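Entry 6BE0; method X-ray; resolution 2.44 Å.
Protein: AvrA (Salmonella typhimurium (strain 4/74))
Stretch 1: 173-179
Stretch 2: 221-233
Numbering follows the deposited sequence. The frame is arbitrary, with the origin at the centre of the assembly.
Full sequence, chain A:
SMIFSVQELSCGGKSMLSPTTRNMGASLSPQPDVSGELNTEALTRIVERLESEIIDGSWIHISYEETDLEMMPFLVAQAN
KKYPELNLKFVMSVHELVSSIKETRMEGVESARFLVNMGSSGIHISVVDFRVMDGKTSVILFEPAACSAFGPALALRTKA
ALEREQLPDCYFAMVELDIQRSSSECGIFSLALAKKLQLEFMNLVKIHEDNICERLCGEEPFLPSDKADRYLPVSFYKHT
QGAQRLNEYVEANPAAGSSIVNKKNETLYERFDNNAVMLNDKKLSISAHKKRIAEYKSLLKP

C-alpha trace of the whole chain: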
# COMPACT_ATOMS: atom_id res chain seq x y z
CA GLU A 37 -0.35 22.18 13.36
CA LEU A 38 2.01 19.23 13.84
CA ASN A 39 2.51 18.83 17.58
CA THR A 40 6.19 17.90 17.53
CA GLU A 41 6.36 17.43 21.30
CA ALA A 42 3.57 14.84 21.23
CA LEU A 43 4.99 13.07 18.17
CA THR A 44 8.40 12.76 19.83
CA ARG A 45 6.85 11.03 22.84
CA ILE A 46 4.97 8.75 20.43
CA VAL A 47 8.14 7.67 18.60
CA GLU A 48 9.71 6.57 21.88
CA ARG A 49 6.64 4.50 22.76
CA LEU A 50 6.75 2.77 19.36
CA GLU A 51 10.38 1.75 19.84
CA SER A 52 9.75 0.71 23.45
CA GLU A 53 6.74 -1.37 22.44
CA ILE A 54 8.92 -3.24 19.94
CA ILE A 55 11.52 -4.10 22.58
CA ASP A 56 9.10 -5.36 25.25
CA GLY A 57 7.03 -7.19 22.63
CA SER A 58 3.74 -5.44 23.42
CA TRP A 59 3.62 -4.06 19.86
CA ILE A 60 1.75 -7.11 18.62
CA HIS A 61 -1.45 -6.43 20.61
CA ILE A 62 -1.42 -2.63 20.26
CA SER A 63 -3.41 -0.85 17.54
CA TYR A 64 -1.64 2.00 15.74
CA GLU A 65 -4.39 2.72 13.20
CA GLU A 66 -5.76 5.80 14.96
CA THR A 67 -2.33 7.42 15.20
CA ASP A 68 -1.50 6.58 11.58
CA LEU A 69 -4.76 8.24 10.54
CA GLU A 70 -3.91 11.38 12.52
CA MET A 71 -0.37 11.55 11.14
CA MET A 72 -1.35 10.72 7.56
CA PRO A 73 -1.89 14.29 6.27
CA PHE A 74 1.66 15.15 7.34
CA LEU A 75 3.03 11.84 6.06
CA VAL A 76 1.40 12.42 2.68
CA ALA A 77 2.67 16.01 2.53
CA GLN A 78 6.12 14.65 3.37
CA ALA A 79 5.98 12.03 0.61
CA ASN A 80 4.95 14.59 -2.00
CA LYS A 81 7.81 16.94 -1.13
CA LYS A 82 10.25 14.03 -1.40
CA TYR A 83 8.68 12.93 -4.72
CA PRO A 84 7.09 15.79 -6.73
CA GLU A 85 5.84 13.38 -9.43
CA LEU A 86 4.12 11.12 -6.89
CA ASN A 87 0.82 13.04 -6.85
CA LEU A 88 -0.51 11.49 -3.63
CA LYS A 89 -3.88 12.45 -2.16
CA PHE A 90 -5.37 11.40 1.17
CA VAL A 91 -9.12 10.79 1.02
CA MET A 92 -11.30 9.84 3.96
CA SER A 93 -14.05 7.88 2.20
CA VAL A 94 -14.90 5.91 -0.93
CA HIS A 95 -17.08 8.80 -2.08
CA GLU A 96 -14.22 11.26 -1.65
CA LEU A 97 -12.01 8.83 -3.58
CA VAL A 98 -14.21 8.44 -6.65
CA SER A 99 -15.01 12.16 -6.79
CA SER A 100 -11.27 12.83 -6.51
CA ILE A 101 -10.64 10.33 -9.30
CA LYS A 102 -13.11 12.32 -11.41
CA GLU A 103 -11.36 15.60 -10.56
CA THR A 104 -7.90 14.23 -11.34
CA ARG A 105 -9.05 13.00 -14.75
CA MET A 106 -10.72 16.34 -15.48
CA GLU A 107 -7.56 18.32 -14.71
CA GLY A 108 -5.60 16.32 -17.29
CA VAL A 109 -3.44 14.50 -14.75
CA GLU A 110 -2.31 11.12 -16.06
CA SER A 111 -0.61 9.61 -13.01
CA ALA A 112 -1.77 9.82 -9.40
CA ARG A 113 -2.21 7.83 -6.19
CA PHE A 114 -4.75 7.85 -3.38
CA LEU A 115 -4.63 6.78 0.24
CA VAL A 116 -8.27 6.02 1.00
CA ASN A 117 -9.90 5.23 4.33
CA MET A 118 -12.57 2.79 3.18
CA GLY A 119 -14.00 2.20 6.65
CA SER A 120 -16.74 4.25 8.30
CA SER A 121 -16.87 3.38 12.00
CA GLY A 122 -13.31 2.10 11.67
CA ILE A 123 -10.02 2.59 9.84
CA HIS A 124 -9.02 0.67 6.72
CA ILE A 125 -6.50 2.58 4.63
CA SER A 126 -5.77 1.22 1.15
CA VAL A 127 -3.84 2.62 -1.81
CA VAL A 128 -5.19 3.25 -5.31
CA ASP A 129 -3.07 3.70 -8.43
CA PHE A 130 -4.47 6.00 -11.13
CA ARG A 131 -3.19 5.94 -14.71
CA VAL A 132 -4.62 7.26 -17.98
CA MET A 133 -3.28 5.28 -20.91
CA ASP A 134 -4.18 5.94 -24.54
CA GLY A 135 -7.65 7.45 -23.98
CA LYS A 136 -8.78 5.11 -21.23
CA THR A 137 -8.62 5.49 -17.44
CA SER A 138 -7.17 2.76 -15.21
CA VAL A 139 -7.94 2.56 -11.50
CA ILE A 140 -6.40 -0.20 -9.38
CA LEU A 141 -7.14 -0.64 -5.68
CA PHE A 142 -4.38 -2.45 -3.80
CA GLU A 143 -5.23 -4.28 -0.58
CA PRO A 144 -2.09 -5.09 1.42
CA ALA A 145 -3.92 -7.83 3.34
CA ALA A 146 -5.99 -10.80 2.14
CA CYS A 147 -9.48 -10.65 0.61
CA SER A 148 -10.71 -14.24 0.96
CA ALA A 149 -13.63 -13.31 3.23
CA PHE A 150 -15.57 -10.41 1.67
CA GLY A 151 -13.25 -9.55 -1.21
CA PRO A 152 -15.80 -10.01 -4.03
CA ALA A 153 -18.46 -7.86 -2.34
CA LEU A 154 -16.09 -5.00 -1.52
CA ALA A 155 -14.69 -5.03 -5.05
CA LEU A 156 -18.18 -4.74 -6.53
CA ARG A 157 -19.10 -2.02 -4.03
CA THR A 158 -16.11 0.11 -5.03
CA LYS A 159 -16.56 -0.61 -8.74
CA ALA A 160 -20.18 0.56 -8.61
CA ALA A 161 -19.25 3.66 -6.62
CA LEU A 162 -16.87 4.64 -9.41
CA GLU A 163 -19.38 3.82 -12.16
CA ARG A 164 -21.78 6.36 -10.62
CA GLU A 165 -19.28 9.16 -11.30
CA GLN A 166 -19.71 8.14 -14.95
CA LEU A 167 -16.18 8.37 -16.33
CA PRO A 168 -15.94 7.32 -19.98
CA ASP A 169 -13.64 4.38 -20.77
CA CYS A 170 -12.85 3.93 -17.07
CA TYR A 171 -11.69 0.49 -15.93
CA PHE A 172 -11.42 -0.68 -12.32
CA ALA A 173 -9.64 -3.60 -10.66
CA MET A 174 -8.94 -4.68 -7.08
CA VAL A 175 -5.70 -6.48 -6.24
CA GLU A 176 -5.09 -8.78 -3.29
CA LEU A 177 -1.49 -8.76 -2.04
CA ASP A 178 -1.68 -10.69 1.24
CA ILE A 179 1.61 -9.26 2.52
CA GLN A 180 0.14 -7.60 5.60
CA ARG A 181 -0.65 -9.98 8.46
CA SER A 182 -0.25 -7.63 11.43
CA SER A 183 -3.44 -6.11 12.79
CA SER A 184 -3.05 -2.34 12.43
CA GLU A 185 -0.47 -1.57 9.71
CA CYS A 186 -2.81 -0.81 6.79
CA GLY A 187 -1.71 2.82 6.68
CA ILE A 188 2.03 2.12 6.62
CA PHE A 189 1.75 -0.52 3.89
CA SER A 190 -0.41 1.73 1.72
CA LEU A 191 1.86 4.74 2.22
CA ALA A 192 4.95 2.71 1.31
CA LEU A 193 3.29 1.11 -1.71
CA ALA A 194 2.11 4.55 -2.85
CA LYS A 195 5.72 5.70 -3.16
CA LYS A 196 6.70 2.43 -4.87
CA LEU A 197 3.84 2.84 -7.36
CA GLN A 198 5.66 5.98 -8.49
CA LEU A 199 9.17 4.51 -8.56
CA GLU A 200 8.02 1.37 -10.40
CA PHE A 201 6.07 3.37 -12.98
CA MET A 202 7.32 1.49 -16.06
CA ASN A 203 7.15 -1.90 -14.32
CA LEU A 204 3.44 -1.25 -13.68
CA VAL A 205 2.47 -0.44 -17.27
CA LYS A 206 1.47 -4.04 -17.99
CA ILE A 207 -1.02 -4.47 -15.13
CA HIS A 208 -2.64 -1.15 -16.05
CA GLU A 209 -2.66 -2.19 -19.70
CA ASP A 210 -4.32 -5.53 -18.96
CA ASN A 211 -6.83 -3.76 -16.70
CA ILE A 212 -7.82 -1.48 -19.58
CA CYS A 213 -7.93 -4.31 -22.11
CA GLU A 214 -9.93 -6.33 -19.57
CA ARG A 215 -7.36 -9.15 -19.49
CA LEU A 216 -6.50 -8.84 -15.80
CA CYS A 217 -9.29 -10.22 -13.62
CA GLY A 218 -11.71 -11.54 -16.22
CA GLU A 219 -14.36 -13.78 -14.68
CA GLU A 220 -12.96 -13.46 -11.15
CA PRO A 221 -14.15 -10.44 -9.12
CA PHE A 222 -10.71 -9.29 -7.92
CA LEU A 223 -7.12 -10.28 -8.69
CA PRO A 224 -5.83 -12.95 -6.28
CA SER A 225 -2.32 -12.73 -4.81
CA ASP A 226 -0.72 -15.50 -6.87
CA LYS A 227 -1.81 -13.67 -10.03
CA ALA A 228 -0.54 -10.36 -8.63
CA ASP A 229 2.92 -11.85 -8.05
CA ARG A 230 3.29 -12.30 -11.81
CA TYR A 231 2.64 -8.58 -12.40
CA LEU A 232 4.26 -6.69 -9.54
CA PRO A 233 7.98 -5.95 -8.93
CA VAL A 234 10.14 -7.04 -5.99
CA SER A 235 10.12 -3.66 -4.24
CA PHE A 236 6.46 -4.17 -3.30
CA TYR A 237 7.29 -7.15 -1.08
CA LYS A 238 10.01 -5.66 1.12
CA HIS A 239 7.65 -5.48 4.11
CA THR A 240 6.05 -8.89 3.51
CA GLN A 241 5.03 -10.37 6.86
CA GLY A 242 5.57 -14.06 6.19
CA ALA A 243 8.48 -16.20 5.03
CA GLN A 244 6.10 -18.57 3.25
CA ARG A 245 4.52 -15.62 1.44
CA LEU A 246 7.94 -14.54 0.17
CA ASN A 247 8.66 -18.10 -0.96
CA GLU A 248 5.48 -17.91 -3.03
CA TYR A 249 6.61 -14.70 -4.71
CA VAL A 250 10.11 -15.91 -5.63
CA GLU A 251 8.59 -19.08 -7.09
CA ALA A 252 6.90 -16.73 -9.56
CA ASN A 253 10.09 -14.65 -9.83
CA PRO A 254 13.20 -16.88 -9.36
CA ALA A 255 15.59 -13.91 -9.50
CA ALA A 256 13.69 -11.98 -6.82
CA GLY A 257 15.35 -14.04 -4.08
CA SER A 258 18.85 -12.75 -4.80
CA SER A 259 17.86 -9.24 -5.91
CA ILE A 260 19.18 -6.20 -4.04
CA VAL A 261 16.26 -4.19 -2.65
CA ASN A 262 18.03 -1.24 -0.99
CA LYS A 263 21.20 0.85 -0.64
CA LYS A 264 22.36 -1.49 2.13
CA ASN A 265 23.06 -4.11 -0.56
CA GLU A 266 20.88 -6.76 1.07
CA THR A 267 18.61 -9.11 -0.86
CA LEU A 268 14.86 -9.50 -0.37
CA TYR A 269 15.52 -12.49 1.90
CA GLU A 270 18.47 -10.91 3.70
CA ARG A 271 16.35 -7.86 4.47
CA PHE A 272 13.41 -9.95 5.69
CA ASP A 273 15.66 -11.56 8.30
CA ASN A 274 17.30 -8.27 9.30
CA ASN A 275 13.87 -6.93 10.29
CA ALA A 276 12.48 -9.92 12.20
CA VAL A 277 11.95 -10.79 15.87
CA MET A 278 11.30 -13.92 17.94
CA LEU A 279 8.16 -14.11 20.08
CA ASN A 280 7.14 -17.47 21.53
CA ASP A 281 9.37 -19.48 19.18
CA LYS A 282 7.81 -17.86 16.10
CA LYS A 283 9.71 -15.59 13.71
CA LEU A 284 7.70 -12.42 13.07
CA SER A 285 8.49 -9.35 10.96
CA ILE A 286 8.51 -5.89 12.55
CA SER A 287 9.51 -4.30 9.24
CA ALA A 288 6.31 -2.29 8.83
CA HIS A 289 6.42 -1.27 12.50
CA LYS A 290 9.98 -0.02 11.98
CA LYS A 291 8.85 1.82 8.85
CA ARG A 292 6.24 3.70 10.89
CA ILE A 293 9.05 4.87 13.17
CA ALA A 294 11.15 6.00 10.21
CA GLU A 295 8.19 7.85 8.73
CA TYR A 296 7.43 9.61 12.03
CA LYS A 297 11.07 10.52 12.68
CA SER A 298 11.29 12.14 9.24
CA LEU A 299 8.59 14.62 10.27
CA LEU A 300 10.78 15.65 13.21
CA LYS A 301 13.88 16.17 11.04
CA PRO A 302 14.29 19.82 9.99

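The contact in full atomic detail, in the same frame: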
# COMPACT_ATOMS: atom_id res chain seq x y z
N ALA A 173 -10.07 -2.29 -11.11
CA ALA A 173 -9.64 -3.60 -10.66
C ALA A 173 -9.16 -3.52 -9.21
O ALA A 173 -8.59 -2.52 -8.80
CB ALA A 173 -8.54 -4.15 -11.56
N MET A 174 -9.40 -4.58 -8.46
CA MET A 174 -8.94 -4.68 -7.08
C MET A 174 -7.92 -5.81 -6.98
O MET A 174 -8.15 -6.90 -7.50
CB MET A 174 -10.12 -4.90 -6.14
CG MET A 174 -9.74 -5.11 -4.68
SD MET A 174 -11.20 -5.16 -3.63
CE MET A 174 -10.72 -6.41 -2.44
N VAL A 175 -6.80 -5.53 -6.32
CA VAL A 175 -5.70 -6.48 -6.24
C VAL A 175 -5.41 -6.90 -4.80
O VAL A 175 -5.16 -6.07 -3.94
CB VAL A 175 -4.41 -5.90 -6.87
CG1 VAL A 175 -3.25 -6.89 -6.75
CG2 VAL A 175 -4.66 -5.54 -8.33
N GLU A 176 -5.46 -8.21 -4.57
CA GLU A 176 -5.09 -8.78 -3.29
C GLU A 176 -3.58 -9.02 -3.26
O GLU A 176 -3.03 -9.61 -4.19
CB GLU A 176 -5.85 -10.09 -3.05
CG GLU A 176 -5.47 -10.83 -1.77
CD GLU A 176 -6.02 -12.25 -1.75
OE1 GLU A 176 -5.76 -13.00 -2.71
OE2 GLU A 176 -6.70 -12.61 -0.76
N LEU A 177 -2.93 -8.57 -2.19
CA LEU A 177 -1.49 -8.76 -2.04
C LEU A 177 -1.17 -9.81 -0.98
O LEU A 177 -0.27 -10.63 -1.17
CB LEU A 177 -0.81 -7.43 -1.68
CG LEU A 177 -0.89 -6.32 -2.74
CD1 LEU A 177 -0.11 -5.10 -2.27
CD2 LEU A 177 -0.39 -6.78 -4.10
N ASP A 178 -1.92 -9.79 0.12
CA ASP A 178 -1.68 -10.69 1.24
C ASP A 178 -0.22 -10.65 1.68
O ASP A 178 0.46 -11.67 1.71
CB ASP A 178 -2.08 -12.12 0.89
CG ASP A 178 -2.07 -13.05 2.10
OD1 ASP A 178 -2.31 -12.57 3.23
OD2 ASP A 178 -1.82 -14.26 1.92
N ILE A 179 0.26 -9.45 1.99
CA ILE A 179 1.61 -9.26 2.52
C ILE A 179 1.54 -8.64 3.91
O ILE A 179 2.52 -8.68 4.66
CB ILE A 179 2.47 -8.39 1.59
CG1 ILE A 179 1.77 -7.05 1.31
CG2 ILE A 179 2.76 -9.13 0.29
CD1 ILE A 179 2.66 -6.04 0.61
N PRO A 221 -13.77 -11.79 -9.55
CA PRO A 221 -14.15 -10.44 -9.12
C PRO A 221 -12.94 -9.53 -8.91
O PRO A 221 -12.91 -8.41 -9.42
CB PRO A 221 -14.88 -10.69 -7.80
CG PRO A 221 -14.32 -11.96 -7.28
CD PRO A 221 -13.98 -12.79 -8.49
N PHE A 222 -11.96 -10.02 -8.15
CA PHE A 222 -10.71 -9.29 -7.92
C PHE A 222 -9.53 -10.15 -8.34
O PHE A 222 -9.70 -11.32 -8.69
CB PHE A 222 -10.58 -8.89 -6.45
CG PHE A 222 -10.49 -10.05 -5.51
CD1 PHE A 222 -9.26 -10.56 -5.13
CD2 PHE A 222 -11.64 -10.63 -4.99
CE1 PHE A 222 -9.18 -11.63 -4.25
CE2 PHE A 222 -11.56 -11.69 -4.12
CZ PHE A 222 -10.33 -12.19 -3.75
N LEU A 223 -8.33 -9.57 -8.31
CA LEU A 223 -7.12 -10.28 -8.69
C LEU A 223 -6.49 -10.95 -7.47
O LEU A 223 -6.07 -10.25 -6.54
CB LEU A 223 -6.13 -9.33 -9.35
CG LEU A 223 -4.94 -9.99 -10.04
CD1 LEU A 223 -5.37 -10.60 -11.37
CD2 LEU A 223 -3.81 -8.99 -10.24
N PRO A 224 -6.42 -12.29 -7.45
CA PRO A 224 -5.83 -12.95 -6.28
C PRO A 224 -4.32 -12.73 -6.21
O PRO A 224 -3.72 -12.28 -7.18
CB PRO A 224 -6.17 -14.43 -6.50
CG PRO A 224 -6.28 -14.56 -7.98
CD PRO A 224 -6.85 -13.26 -8.47
N SER A 225 -3.73 -13.05 -5.06
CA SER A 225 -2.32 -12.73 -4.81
C SER A 225 -1.36 -13.45 -5.75
O SER A 225 -0.39 -12.85 -6.22
CB SER A 225 -1.97 -13.06 -3.36
OG SER A 225 -2.15 -14.43 -3.09
N ASP A 226 -1.62 -14.72 -6.02
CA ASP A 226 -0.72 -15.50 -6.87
C ASP A 226 -0.66 -14.91 -8.28
O ASP A 226 0.38 -14.96 -8.94
CB ASP A 226 -1.16 -16.97 -6.93
CG ASP A 226 -2.57 -17.13 -7.46
OD1 ASP A 226 -3.46 -16.36 -7.03
OD2 ASP A 226 -2.80 -18.03 -8.30
N LYS A 227 -1.77 -14.34 -8.74
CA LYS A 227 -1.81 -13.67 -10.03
C LYS A 227 -1.06 -12.34 -9.96
O LYS A 227 -0.40 -11.93 -10.92
CB LYS A 227 -3.25 -13.44 -10.47
CG LYS A 227 -4.04 -14.72 -10.71
CD LYS A 227 -3.67 -15.38 -12.02
CE LYS A 227 -4.27 -14.66 -13.22
NZ LYS A 227 -5.76 -14.67 -13.21
N ALA A 228 -1.17 -11.66 -8.82
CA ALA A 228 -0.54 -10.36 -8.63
C ALA A 228 0.98 -10.49 -8.62
O ALA A 228 1.69 -9.59 -9.06
CB ALA A 228 -1.02 -9.72 -7.34
N ASP A 229 1.48 -11.62 -8.12
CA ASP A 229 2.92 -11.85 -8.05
C ASP A 229 3.57 -11.88 -9.43
O ASP A 229 4.75 -11.59 -9.57
CB ASP A 229 3.22 -13.17 -7.31
CG ASP A 229 2.86 -13.11 -5.84
OD1 ASP A 229 2.69 -12.00 -5.30
OD2 ASP A 229 2.75 -14.19 -5.21
N ARG A 230 2.78 -12.23 -10.44
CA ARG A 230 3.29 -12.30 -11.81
C ARG A 230 3.38 -10.91 -12.45
O ARG A 230 4.08 -10.73 -13.45
CB ARG A 230 2.40 -13.19 -12.67
CG ARG A 230 2.19 -14.59 -12.11
CD ARG A 230 1.21 -15.38 -12.95
NE ARG A 230 0.77 -16.60 -12.27
CZ ARG A 230 -0.22 -17.38 -12.70
NH1 ARG A 230 -0.88 -17.08 -13.81
NH2 ARG A 230 -0.55 -18.47 -12.01
N TYR A 231 2.69 -9.94 -11.86
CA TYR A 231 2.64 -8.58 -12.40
C TYR A 231 3.59 -7.63 -11.68
O TYR A 231 4.28 -6.83 -12.32
CB TYR A 231 1.21 -8.02 -12.30
CG TYR A 231 0.27 -8.49 -13.38
CD1 TYR A 231 0.28 -7.90 -14.64
CD2 TYR A 231 -0.65 -9.50 -13.15
CE1 TYR A 231 -0.58 -8.31 -15.63
CE2 TYR A 231 -1.51 -9.92 -14.14
CZ TYR A 231 -1.48 -9.33 -15.38
OH TYR A 231 -2.34 -9.74 -16.36
N LEU A 232 3.63 -7.72 -10.35
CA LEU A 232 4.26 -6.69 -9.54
C LEU A 232 5.75 -6.94 -9.27
O LEU A 232 6.18 -8.09 -9.19
CB LEU A 232 3.51 -6.56 -8.21
CG LEU A 232 2.01 -6.28 -8.37
CD1 LEU A 232 1.31 -6.26 -7.03
CD2 LEU A 232 1.78 -4.97 -9.11
N PRO A 233 6.53 -5.86 -9.13
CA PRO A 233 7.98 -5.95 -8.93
C PRO A 233 8.36 -6.28 -7.49
O PRO A 233 7.51 -6.28 -6.61
CB PRO A 233 8.47 -4.56 -9.32
CG PRO A 233 7.35 -3.66 -8.94
CD PRO A 233 6.08 -4.45 -9.19

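The contact is built on a single beta bridge, Val175 with Leu223, where the backbones come within 4.7 Å CA to CA. Leu223 spends both its polar backbone atoms here: its N donates to Met174 O at 2.8 Å, in line with the acceptor, and its O accepts from Glu176 N at 2.9 Å. Two bonds to the residues flanking Val175 thus fix the register.

Just beyond the bridge the chain turns into a helix, with Pro224 at the N-cap position. The strand helps meet the polar demand of that helix start through a side chain: Glu176, whose CA-to-CB bond points toward the other stretch, accepts from Ser225 N through OE1 at 3.1 Å, with a bent angle of 138°. Its OE2 is hydrogen-bonded elsewhere in the structure, so both carboxylate oxygens of this buried acid have partners. Glu176 O receives a CA-H...O contact from Ser225 CA at 3.3 Å. Within the helix, Pro224 O accepts from Ala228 N and, weakly, from Lys227 N.

Apolar packing fills in around these bonds. Ala228 CB lies 3.7 Å from Val175 CG1, and Leu177, though its CA-to-CB bond points away, brings CD2 to 3.4 Å from Leu232 CD1. Near the bridge, Val175 CG2 meets Leu223 CD2 at 4.0 Å, while the Phe222 ring approaches Glu176 CB obliquely, its CE1 3.9 Å away.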